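Local structure of flavohemoglobin (Malassezia yamatoensis, 6O0A) at residues A[28-32]-A[84-88]; A[79-84]-A[146-150]; A[99-103]-A[150-154]. The protein probably detoxifies nitric oxide, as a heme- and FAD-containing flavohemoglobin that couples a globin domain to a reductase module. All blocks are in the same frame, centred on the assembly; numbering follows the deposited sequence.

All three contacts lie in the helical globin domain, on the same side of the chain's centre, and step from its outer part inward to the heme. Contact 1 sets helix 25-53 against helix 75-89; contact 2 carries helix 75-89 onto helix 137-163; contact 3 joins that last helix to helix 96-108. Centres of contacts 1 and 2 are about 9 Å apart and those of 2 and 3 about 10 Å, against about 18 Å from 1 to 3. Ala84 belongs to contacts 1 and 2, Leu150 to 2 and 3. Along the chain contacts 1 and 2 interleave, while 1 closes before 3 opens. Helix 137-163 thus ties together two helices that line the heme pocket.

Contact 1: residues A[28-32]-A[84-88]; sequences IQATL and AQWIL
Ile28 stands opposite Ala84, and Leu32 opposite Gln85, where two helical segments run roughly antiparallel, their directions 143° apart and their axes 10.6 Å apart at closest approach. One turn further along, level with Gln29, Leu88 sets its CD1 methyl between Ile28 and Leu32, 3.7 Å from Ile28 CG2 and, in one of two modelled conformers, 3.9 Å from Leu32 CD1. The same methyl meets the carbonyl end of the neighbouring amide, with Gln29 OE1 3.7 Å from Leu88 CD1. Ile28 divides its branches: CG2, placed opposite its own backbone N, also touches Ala84 CB at 3.9 Å, whereas the CG1 arm leads off toward helix 137-163 and reaches Val146. In globin terms helix 25-53 begins with the A helix and helix 75-89 corresponds to the E helix, so this is the A/E packing of the fold, with Trp143 of helix 137-163 touching both Ile28 and Ala84. In that conformer Leu32 runs its side chain at about a right angle to that of Gln85, with Leu32 CD1 3.8 Å from Gln85 NE2. Gln85 folds at chi2 (62°), which brings its amide alongside that methyl at the more open margin of the contact.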
loop_
_atom_site.group_PDB
_atom_site.type_symbol
_atom_site.label_atom_id
_atom_site.label_comp_id
_atom_site.label_asym_id
_atom_site.label_seq_id
_atom_site.Cartn_x
_atom_site.Cartn_y
_atom_site.Cartn_z
ATOM N N ILE A 28 5.349 -26.389 -13.931
ATOM C CA ILE A 28 5.482 -25.356 -12.909
ATOM C C ILE A 28 6.091 -25.954 -11.653
ATOM O O ILE A 28 6.998 -25.375 -11.042
ATOM C CB ILE A 28 4.119 -24.702 -12.611
ATOM C CG1 ILE A 28 3.552 -24.028 -13.861
ATOM C CG2 ILE A 28 4.255 -23.677 -11.492
ATOM C CD1 ILE A 28 4.525 -23.038 -14.498
ATOM N N GLN A 29 5.594 -27.129 -11.254
ATOM C CA GLN A 29 6.121 -27.820 -10.079
ATOM C C GLN A 29 7.627 -28.038 -10.192
ATOM O O GLN A 29 8.378 -27.766 -9.248
ATOM C CB GLN A 29 5.395 -29.158 -9.901
ATOM C CG GLN A 29 5.924 -30.004 -8.761
ATOM C CD GLN A 29 5.563 -29.429 -7.412
ATOM O OE1 GLN A 29 4.436 -28.982 -7.198
ATOM N NE2 GLN A 29 6.521 -29.429 -6.490
ATOM N N ALA A 30 8.085 -28.528 -11.346
ATOM C CA ALA A 30 9.491 -28.888 -11.505
ATOM C C ALA A 30 10.401 -27.675 -11.668
ATOM O O ALA A 30 11.567 -27.732 -11.266
ATOM C CB ALA A 30 9.666 -29.823 -12.698
ATOM N N THR A 31 9.910 -26.583 -12.248
ATOM C CA THR A 31 10.749 -25.429 -12.550
ATOM C C THR A 31 10.582 -24.283 -11.563
ATOM O O THR A 31 11.300 -23.284 -11.672
ATOM C CB THR A 31 10.463 -24.922 -13.970
ATOM O OG1 THR A 31 9.098 -24.489 -14.042
ATOM C CG2 THR A 31 10.701 -26.028 -14.988
ATOM N N LEU A 32 9.655 -24.391 -10.611
ATOM C CA LEU A 32 9.465 -23.311 -9.646
ATOM C C LEU A 32 10.749 -22.932 -8.918
ATOM O O LEU A 32 11.008 -21.724 -8.778
ATOM C CB LEU A 32 8.370 -23.689 -8.638
ATOM C CG LEU A 32 7.165 -22.748 -8.530
ATOM C CD1 LEU A 32 6.124 -23.332 -7.585
ATOM C CD2 LEU A 32 7.570 -21.346 -8.078
ATOM N N ALA A 84 2.179 -18.793 -8.536
ATOM C CA ALA A 84 2.378 -20.143 -9.061
ATOM C C ALA A 84 2.353 -21.177 -7.945
ATOM O O ALA A 84 1.702 -22.223 -8.064
ATOM C CB ALA A 84 3.698 -20.219 -9.832
ATOM N N GLN A 85 3.062 -20.908 -6.846
ATOM C CA GLN A 85 3.033 -21.848 -5.732
ATOM C C GLN A 85 1.626 -21.973 -5.164
ATOM O O GLN A 85 1.193 -23.069 -4.793
ATOM C CB GLN A 85 4.019 -21.415 -4.645
ATOM C CG GLN A 85 4.135 -22.405 -3.491
ATOM C CD GLN A 85 4.645 -23.769 -3.936
ATOM O OE1 GLN A 85 3.872 -24.627 -4.370
ATOM N NE2 GLN A 85 5.953 -23.974 -3.828
ATOM N N TRP A 86 0.885 -20.863 -5.123
ATOM C CA TRP A 86 -0.464 -20.893 -4.567
ATOM C C TRP A 86 -1.390 -21.778 -5.395
ATOM O O TRP A 86 -2.076 -22.655 -4.856
ATOM C CB TRP A 86 -1.029 -19.475 -4.471
ATOM C CG TRP A 86 -2.365 -19.449 -3.797
ATOM C CD1 TRP A 86 -3.579 -19.715 -4.367
ATOM C CD2 TRP A 86 -2.626 -19.170 -2.413
ATOM N NE1 TRP A 86 -4.576 -19.611 -3.426
ATOM C CE2 TRP A 86 -4.017 -19.273 -2.220
ATOM C CE3 TRP A 86 -1.817 -18.830 -1.323
ATOM C CZ2 TRP A 86 -4.619 -19.051 -0.979
ATOM C CZ3 TRP A 86 -2.416 -18.607 -0.092
ATOM C CH2 TRP A 86 -3.803 -18.721 0.069
ATOM N N ILE A 87 -1.434 -21.560 -6.714
ATOM C CA ILE A 87 -2.401 -22.295 -7.521
ATOM C C ILE A 87 -2.021 -23.762 -7.652
ATOM O O ILE A 87 -2.859 -24.576 -8.056
ATOM C CB ILE A 87 -2.583 -21.648 -8.907
ATOM C CG1 ILE A 87 -1.280 -21.659 -9.703
ATOM C CG2 ILE A 87 -3.094 -20.220 -8.764
ATOM C CD1 ILE A 87 -1.430 -21.029 -11.082
ATOM N N LEU A 88 -0.779 -24.124 -7.318
ATOM C CA LEU A 88 -0.412 -25.534 -7.245
ATOM C C LEU A 88 -0.940 -26.174 -5.972
ATOM O O LEU A 88 -1.381 -27.328 -5.993
ATOM C CB LEU A 88 1.105 -25.703 -7.321
ATOM C CG LEU A 88 1.754 -25.618 -8.704
ATOM C CD1 LEU A 88 3.263 -25.803 -8.598
ATOM C CD2 LEU A 88 1.151 -26.660 -9.647
#

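Contact 2: residues A[79-84]-A[146-150]; sequences SIAIFA and VYWLL. With HEM (protoporphyrin IX containing Fe), chain C.
Phe83 and Leu150 form the centre of a fully buried, apolar helix crossing in the globin core, where helix 75-89, the E helix of the fold, meets helix 137-163, the H helix, beside the heme. The two segments are nearly perpendicular (95°), with 10.1 Å between their axes. Leu150 lies over a face of the Phe83 ring in a CH-pi contact: its CB is 4.0 Å from the Phe83 ring centroid and 18° off the normal, while Leu150 CD1 sits 3.8 Å from Phe83 CD1. Around the rim of that ring come Val146 CG1, in its plane and 3.9 Å from Phe83 CD2, and Leu149 CB. Val146 CG1 also reaches Ala84 CB.

Ile80 works between protein and cofactor. Its CG1 rests 3.7 Å from Leu150 CD2 and also touches the heme methyl CMB, while its extended tip, CD1, meets the edge of the Tyr147 ring. With CG opposite the backbone N (chi1 180°) the Leu150 side chain reaches inward, CD1 over the Phe83 ring and CD2 between Phe83, Ile80 and the heme methyl, Leu150 CD2 lying 3.5 Å from HEM CMB. Tyr147 brings its ring to the vinyl group, with Tyr147 CE2 3.6 Å from HEM CBB, and its hydroxyl is hydrogen-bonded to Tyr116 O. Ser79 OG lies 3.4 Å from HEM CMB, its polar need met by Leu76 O one helical turn back.

No hydrogen bond joins the two segments. Close fit and dispersion therefore hold this crossing, and the methyl- and vinyl-bearing edge of the heme sits against largely hydrocarbon neighbours, with both nearby hydroxyls engaged by backbone carbonyls.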
loop_
_atom_site.group_PDB
_atom_site.type_symbol
_atom_site.label_atom_id
_atom_site.label_comp_id
_atom_site.label_asym_id
_atom_site.label_seq_id
_atom_site.Cartn_x
_atom_site.Cartn_y
_atom_site.Cartn_z
ATOM N N SER A 79 5.754 -11.814 -7.135
ATOM C CA SER A 79 4.354 -12.173 -6.928
ATOM C C SER A 79 3.903 -13.247 -7.909
ATOM O O SER A 79 3.010 -14.037 -7.589
ATOM C CB SER A 79 3.469 -10.935 -7.070
ATOM O OG SER A 79 3.464 -10.481 -8.412
ATOM N N ILE A 80 4.486 -13.283 -9.111
ATOM C CA ILE A 80 4.131 -14.338 -10.057
ATOM C C ILE A 80 4.592 -15.695 -9.528
ATOM O O ILE A 80 3.889 -16.705 -9.677
ATOM C CB ILE A 80 4.707 -14.029 -11.456
ATOM C CG1 ILE A 80 4.084 -12.747 -12.015
ATOM C CG2 ILE A 80 4.452 -15.194 -12.413
ATOM C CD1 ILE A 80 4.705 -12.257 -13.336
ATOM N N ALA A 81 5.753 -15.736 -8.869
ATOM C CA ALA A 81 6.225 -16.982 -8.268
ATOM C C ALA A 81 5.366 -17.387 -7.072
ATOM O O ALA A 81 5.032 -18.569 -6.909
ATOM C CB ALA A 81 7.687 -16.840 -7.854
ATOM N N ILE A 82 5.022 -16.425 -6.211
ATOM C CA ILE A 82 4.105 -16.707 -5.109
ATOM C C ILE A 82 2.793 -17.261 -5.644
ATOM O O ILE A 82 2.240 -18.230 -5.106
ATOM C CB ILE A 82 3.882 -15.436 -4.268
ATOM C CG1 ILE A 82 5.169 -15.036 -3.546
ATOM C CG2 ILE A 82 2.742 -15.632 -3.274
ATOM C CD1 ILE A 82 5.096 -13.673 -2.891
ATOM N N PHE A 83 2.278 -16.650 -6.710
ATOM C CA PHE A 83 1.004 -17.066 -7.288
ATOM C C PHE A 83 1.093 -18.488 -7.824
ATOM O O PHE A 83 0.198 -19.312 -7.591
ATOM C CB PHE A 83 0.616 -16.080 -8.394
ATOM C CG PHE A 83 -0.671 -16.408 -9.094
ATOM C CD1 PHE A 83 -1.887 -16.111 -8.510
ATOM C CD2 PHE A 83 -0.658 -16.983 -10.359
ATOM C CE1 PHE A 83 -3.077 -16.396 -9.161
ATOM C CE2 PHE A 83 -1.845 -17.268 -11.019
ATOM C CZ PHE A 83 -3.052 -16.978 -10.421
ATOM N N ALA A 84 2.179 -18.793 -8.536
ATOM C CA ALA A 84 2.378 -20.143 -9.061
ATOM C C ALA A 84 2.353 -21.177 -7.945
ATOM O O ALA A 84 1.702 -22.223 -8.064
ATOM C CB ALA A 84 3.698 -20.219 -9.832
ATOM N N VAL A 146 0.500 -19.392 -16.397
ATOM C CA VAL A 146 0.506 -18.793 -15.064
ATOM C C VAL A 146 0.368 -17.279 -15.165
ATOM O O VAL A 146 -0.463 -16.669 -14.484
ATOM C CB VAL A 146 1.787 -19.190 -14.303
ATOM C CG1 VAL A 146 1.895 -18.450 -12.962
ATOM C CG2 VAL A 146 1.835 -20.689 -14.082
ATOM N N TYR A 147 1.162 -16.653 -16.043
ATOM C CA TYR A 147 1.084 -15.205 -16.201
ATOM C C TYR A 147 -0.331 -14.759 -16.554
ATOM O O TYR A 147 -0.855 -13.806 -15.972
ATOM C CB TYR A 147 2.066 -14.715 -17.273
ATOM C CG TYR A 147 1.981 -13.204 -17.472
ATOM C CD1 TYR A 147 1.073 -12.634 -18.371
ATOM C CD2 TYR A 147 2.781 -12.346 -16.727
ATOM C CE1 TYR A 147 0.979 -11.244 -18.532
ATOM C CE2 TYR A 147 2.697 -10.957 -16.884
ATOM C CZ TYR A 147 1.789 -10.419 -17.780
ATOM O OH TYR A 147 1.711 -9.042 -17.924
ATOM N N TRP A 148 -0.952 -15.403 -17.543
ATOM C CA TRP A 148 -2.234 -14.888 -18.015
ATOM C C TRP A 148 -3.375 -15.192 -17.053
ATOM O O TRP A 148 -4.343 -14.425 -16.994
ATOM C CB TRP A 148 -2.525 -15.408 -19.429
ATOM C CG TRP A 148 -1.703 -14.622 -20.417
ATOM C CD1 TRP A 148 -0.688 -15.082 -21.203
ATOM C CD2 TRP A 148 -1.780 -13.207 -20.650
ATOM N NE1 TRP A 148 -0.149 -14.047 -21.936
ATOM C CE2 TRP A 148 -0.803 -12.887 -21.612
ATOM C CE3 TRP A 148 -2.595 -12.184 -20.149
ATOM C CZ2 TRP A 148 -0.618 -11.585 -22.082
ATOM C CZ3 TRP A 148 -2.410 -10.895 -20.617
ATOM C CH2 TRP A 148 -1.429 -10.608 -21.569
ATOM N N LEU A 149 -3.283 -16.276 -16.281
ATOM C CA LEU A 149 -4.259 -16.492 -15.217
ATOM C C LEU A 149 -4.244 -15.331 -14.239
ATOM O O LEU A 149 -5.301 -14.831 -13.830
ATOM C CB LEU A 149 -3.956 -17.791 -14.478
ATOM C CG LEU A 149 -4.359 -19.098 -15.146
ATOM C CD1 LEU A 149 -3.821 -20.259 -14.339
ATOM C CD2 LEU A 149 -5.870 -19.160 -15.242
ATOM N N LEU A 150 -3.047 -14.901 -13.850
ATOM C CA LEU A 150 -2.900 -13.807 -12.897
ATOM C C LEU A 150 -3.305 -12.477 -13.524
ATOM O O LEU A 150 -4.041 -11.692 -12.917
ATOM C CB LEU A 150 -1.454 -13.777 -12.410
ATOM C CG LEU A 150 -0.921 -12.762 -11.402
ATOM C CD1 LEU A 150 -1.780 -12.745 -10.166
ATOM C CD2 LEU A 150 0.492 -13.169 -11.053
HETATM C CHA HEM C . 3.235 -2.662 -8.400
HETATM C CHB HEM C . 2.393 -7.295 -9.674
HETATM C CHC HEM C . 1.371 -5.858 -14.195
HETATM C CHD HEM C . 2.847 -1.374 -13.080
HETATM C C1A HEM C . 3.073 -4.036 -8.346
HETATM C C2A HEM C . 3.240 -4.869 -7.175
HETATM C C3A HEM C . 3.003 -6.139 -7.524
HETATM C C4A HEM C . 2.695 -6.167 -8.940
HETATM C CMA HEM C . 3.062 -7.381 -6.611
HETATM C CAA HEM C . 3.595 -4.353 -5.764
HETATM C CBA HEM C . 2.254 -4.045 -5.104
HETATM C CGA HEM C . 2.479 -3.447 -3.737
HETATM O O1A HEM C . 3.272 -2.479 -3.622
HETATM O O2A HEM C . 1.863 -3.935 -2.758
HETATM C C1B HEM C . 2.033 -7.317 -11.007
HETATM C C2B HEM C . 1.677 -8.494 -11.777
HETATM C C3B HEM C . 1.410 -8.100 -13.038
HETATM C C4B HEM C . 1.567 -6.658 -13.091
HETATM C CMB HEM C . 1.664 -9.917 -11.184
HETATM C CAB HEM C . 0.971 -8.945 -14.260
HETATM C CBB HEM C . 0.496 -10.200 -14.193
HETATM C C1C HEM C . 1.723 -4.528 -14.286
HETATM C C2C HEM C . 1.691 -3.741 -15.492
HETATM C C3C HEM C . 2.096 -2.492 -15.196
HETATM C C4C HEM C . 2.411 -2.469 -13.784
HETATM C CMC HEM C . 1.222 -4.309 -16.851
HETATM C CAC HEM C . 2.284 -1.254 -16.114
HETATM C CBC HEM C . 2.582 -1.362 -17.423
HETATM C C1D HEM C . 3.069 -1.349 -11.719
HETATM C C2D HEM C . 3.513 -0.180 -10.983
HETATM C C3D HEM C . 3.635 -0.523 -9.702
HETATM C C4D HEM C . 3.262 -1.921 -9.564
HETATM C CMD HEM C . 3.804 1.198 -11.621
HETATM C CAD HEM C . 4.090 0.416 -8.563
HETATM C CBD HEM C . 5.493 -0.009 -8.139
HETATM C CGD HEM C . 6.546 0.526 -9.083
HETATM O O1D HEM C . 6.526 1.745 -9.402
HETATM O O2D HEM C . 7.431 -0.270 -9.505
HETATM N NA HEM C . 2.740 -4.864 -9.406
HETATM N NB HEM C . 1.956 -6.222 -11.838
HETATM N NC HEM C . 2.160 -3.723 -13.251
HETATM N ND HEM C . 2.913 -2.389 -10.824
HETATM FE FE HEM C . 2.175 -4.263 -11.271
#

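Contact 3: residues A[99-103]-A[150-154]; sequences LSRVA and LARAL. With HEM (protoporphyrin IX containing Fe), chain C.
Ala103 and Leu154 have the closest CA atoms, 5.7 Å apart, where segments 99-103 and 150-154 cross at 67°. Leu99 reaches across with both methyls. CD1 packs on Ala153 CB at 3.8 Å, and CD2 presses against Leu150, Leu99 CD2 to Leu150 CD1 measuring 3.4 Å, tighter than usual. At about a right angle to Leu99 comes Leu154, whose CD2 sits 3.6 Å from Leu99 O and touches Val102 and Ala103 as well. This is the F/H packing of the globin fold; helix 96-108 corresponds to the F helix, which in globins supplies the proximal ligand of the iron. Val102 and Leu154 approach the same face of the porphyrin. Val102 CG2 is 3.5 Å from HEM CMA, and Leu154 CD1 lies 3.9 Å from HEM C2B. Arg101, on the outer side of its helix, bends at chi3 (65°) to bring NE onto a heme propionate. That hydrogen bond, Arg101 NE to HEM O2A, is 3.0 Å long with an N-H...O angle of 151°, the oxygen lying in the guanidinium plane at its edge. The preceding Ser100 turns elsewhere, its OG hydrogen-bonded to Asp267 OD2 in the FAD-binding part of the reductase.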
loop_
_atom_site.group_PDB
_atom_site.type_symbol
_atom_site.label_atom_id
_atom_site.label_comp_id
_atom_site.label_asym_id
_atom_site.label_seq_id
_atom_site.Cartn_x
_atom_site.Cartn_y
_atom_site.Cartn_z
ATOM N N LEU A 99 -4.005 -10.366 -4.491
ATOM C CA LEU A 99 -4.628 -9.818 -5.690
ATOM C C LEU A 99 -5.317 -8.496 -5.394
ATOM O O LEU A 99 -5.235 -7.556 -6.190
ATOM C CB LEU A 99 -5.630 -10.815 -6.269
ATOM C CG LEU A 99 -5.014 -12.088 -6.852
ATOM C CD1 LEU A 99 -5.999 -12.786 -7.779
ATOM C CD2 LEU A 99 -3.730 -11.757 -7.572
ATOM N N SER A 100 -6.006 -8.411 -4.253
ATOM C CA SER A 100 -6.737 -7.195 -3.931
ATOM C C SER A 100 -5.784 -6.035 -3.695
ATOM O O SER A 100 -6.012 -4.925 -4.193
ATOM C CB SER A 100 -7.627 -7.430 -2.709
ATOM O OG SER A 100 -8.298 -6.245 -2.334
ATOM N N ARG A 101 -4.696 -6.282 -2.959
ATOM C CA ARG A 101 -3.722 -5.222 -2.707
ATOM C C ARG A 101 -3.123 -4.718 -4.009
ATOM O O ARG A 101 -3.012 -3.504 -4.223
ATOM C CB ARG A 101 -2.624 -5.723 -1.771
ATOM C CG ARG A 101 -1.675 -4.627 -1.297
ATOM C CD ARG A 101 -0.511 -5.185 -0.489
ATOM N NE ARG A 101 0.349 -6.047 -1.298
ATOM C CZ ARG A 101 0.392 -7.373 -1.202
ATOM N NH1 ARG A 101 -0.370 -8.005 -0.317
ATOM N NH2 ARG A 101 1.205 -8.066 -1.989
ATOM N N VAL A 102 -2.736 -5.640 -4.896
ATOM C CA VAL A 102 -2.115 -5.252 -6.157
ATOM C C VAL A 102 -3.109 -4.512 -7.044
ATOM O O VAL A 102 -2.773 -3.487 -7.649
ATOM C CB VAL A 102 -1.535 -6.486 -6.872
ATOM C CG1 VAL A 102 -0.997 -6.080 -8.231
ATOM C CG2 VAL A 102 -0.417 -7.104 -6.030
ATOM N N ALA A 103 -4.343 -5.019 -7.139
ATOM C CA ALA A 103 -5.346 -4.377 -7.986
ATOM C C ALA A 103 -5.612 -2.941 -7.547
ATOM O O ALA A 103 -5.764 -2.043 -8.385
ATOM C CB ALA A 103 -6.647 -5.178 -7.962
ATOM N N LEU A 150 -3.047 -14.901 -13.850
ATOM C CA LEU A 150 -2.900 -13.807 -12.897
ATOM C C LEU A 150 -3.305 -12.477 -13.524
ATOM O O LEU A 150 -4.041 -11.692 -12.917
ATOM C CB LEU A 150 -1.454 -13.777 -12.410
ATOM C CG LEU A 150 -0.921 -12.762 -11.402
ATOM C CD1 LEU A 150 -1.780 -12.745 -10.166
ATOM C CD2 LEU A 150 0.492 -13.169 -11.053
ATOM N N ALA A 151 -2.839 -12.209 -14.743
ATOM C CA ALA A 151 -3.212 -10.970 -15.422
ATOM C C ALA A 151 -4.723 -10.851 -15.574
ATOM O O ALA A 151 -5.295 -9.777 -15.346
ATOM C CB ALA A 151 -2.533 -10.897 -16.789
ATOM N N ARG A 152 -5.392 -11.937 -15.967
ATOM C CA ARG A 152 -6.838 -11.870 -16.155
ATOM C C ARG A 152 -7.547 -11.592 -14.833
ATOM O O ARG A 152 -8.508 -10.815 -14.790
ATOM C CB ARG A 152 -7.362 -13.165 -16.792
ATOM C CG ARG A 152 -6.924 -13.355 -18.246
ATOM C CD ARG A 152 -7.604 -14.558 -18.887
ATOM N NE ARG A 152 -6.762 -15.216 -19.886
ATOM C CZ ARG A 152 -6.196 -16.408 -19.716
ATOM N NH1 ARG A 152 -5.451 -16.932 -20.683
ATOM N NH2 ARG A 152 -6.380 -17.082 -18.587
ATOM N N ALA A 153 -7.085 -12.221 -13.745
ATOM C CA ALA A 153 -7.678 -11.985 -12.431
ATOM C C ALA A 153 -7.525 -10.523 -12.015
ATOM O O ALA A 153 -8.483 -9.894 -11.552
ATOM C CB ALA A 153 -7.032 -12.910 -11.401
ATOM N N LEU A 154 -6.326 -9.965 -12.187
ATOM C CA LEU A 154 -6.087 -8.567 -11.828
ATOM C C LEU A 154 -6.901 -7.616 -12.699
ATOM O O LEU A 154 -7.492 -6.654 -12.195
ATOM C CB LEU A 154 -4.598 -8.247 -11.947
ATOM C CG LEU A 154 -3.689 -8.871 -10.888
ATOM C CD1 LEU A 154 -2.219 -8.621 -11.229
ATOM C CD2 LEU A 154 -4.051 -8.313 -9.503
HETATM C CHA HEM C . 3.235 -2.662 -8.400
HETATM C CHB HEM C . 2.393 -7.295 -9.674
HETATM C CHC HEM C . 1.371 -5.858 -14.195
HETATM C CHD HEM C . 2.847 -1.374 -13.080
HETATM C C1A HEM C . 3.073 -4.036 -8.346
HETATM C C2A HEM C . 3.240 -4.869 -7.175
HETATM C C3A HEM C . 3.003 -6.139 -7.524
HETATM C C4A HEM C . 2.695 -6.167 -8.940
HETATM C CMA HEM C . 3.062 -7.381 -6.611
HETATM C CAA HEM C . 3.595 -4.353 -5.764
HETATM C CBA HEM C . 2.254 -4.045 -5.104
HETATM C CGA HEM C . 2.479 -3.447 -3.737
HETATM O O1A HEM C . 3.272 -2.479 -3.622
HETATM O O2A HEM C . 1.863 -3.935 -2.758
HETATM C C1B HEM C . 2.033 -7.317 -11.007
HETATM C C2B HEM C . 1.677 -8.494 -11.777
HETATM C C3B HEM C . 1.410 -8.100 -13.038
HETATM C C4B HEM C . 1.567 -6.658 -13.091
HETATM C CMB HEM C . 1.664 -9.917 -11.184
HETATM C CAB HEM C . 0.971 -8.945 -14.260
HETATM C CBB HEM C . 0.496 -10.200 -14.193
HETATM C C1C HEM C . 1.723 -4.528 -14.286
HETATM C C2C HEM C . 1.691 -3.741 -15.492
HETATM C C3C HEM C . 2.096 -2.492 -15.196
HETATM C C4C HEM C . 2.411 -2.469 -13.784
HETATM C CMC HEM C . 1.222 -4.309 -16.851
HETATM C CAC HEM C . 2.284 -1.254 -16.114
HETATM C CBC HEM C . 2.582 -1.362 -17.423
HETATM C C1D HEM C . 3.069 -1.349 -11.719
HETATM C C2D HEM C . 3.513 -0.180 -10.983
HETATM C C3D HEM C . 3.635 -0.523 -9.702
HETATM C C4D HEM C . 3.262 -1.921 -9.564
HETATM C CMD HEM C . 3.804 1.198 -11.621
HETATM C CAD HEM C . 4.090 0.416 -8.563
HETATM C CBD HEM C . 5.493 -0.009 -8.139
HETATM C CGD HEM C . 6.546 0.526 -9.083
HETATM O O1D HEM C . 6.526 1.745 -9.402
HETATM O O2D HEM C . 7.431 -0.270 -9.505
HETATM N NA HEM C . 2.740 -4.864 -9.406
HETATM N NB HEM C . 1.956 -6.222 -11.838
HETATM N NC HEM C . 2.160 -3.723 -13.251
HETATM N ND HEM C . 2.913 -2.389 -10.824
HETATM FE FE HEM C . 2.175 -4.263 -11.271
#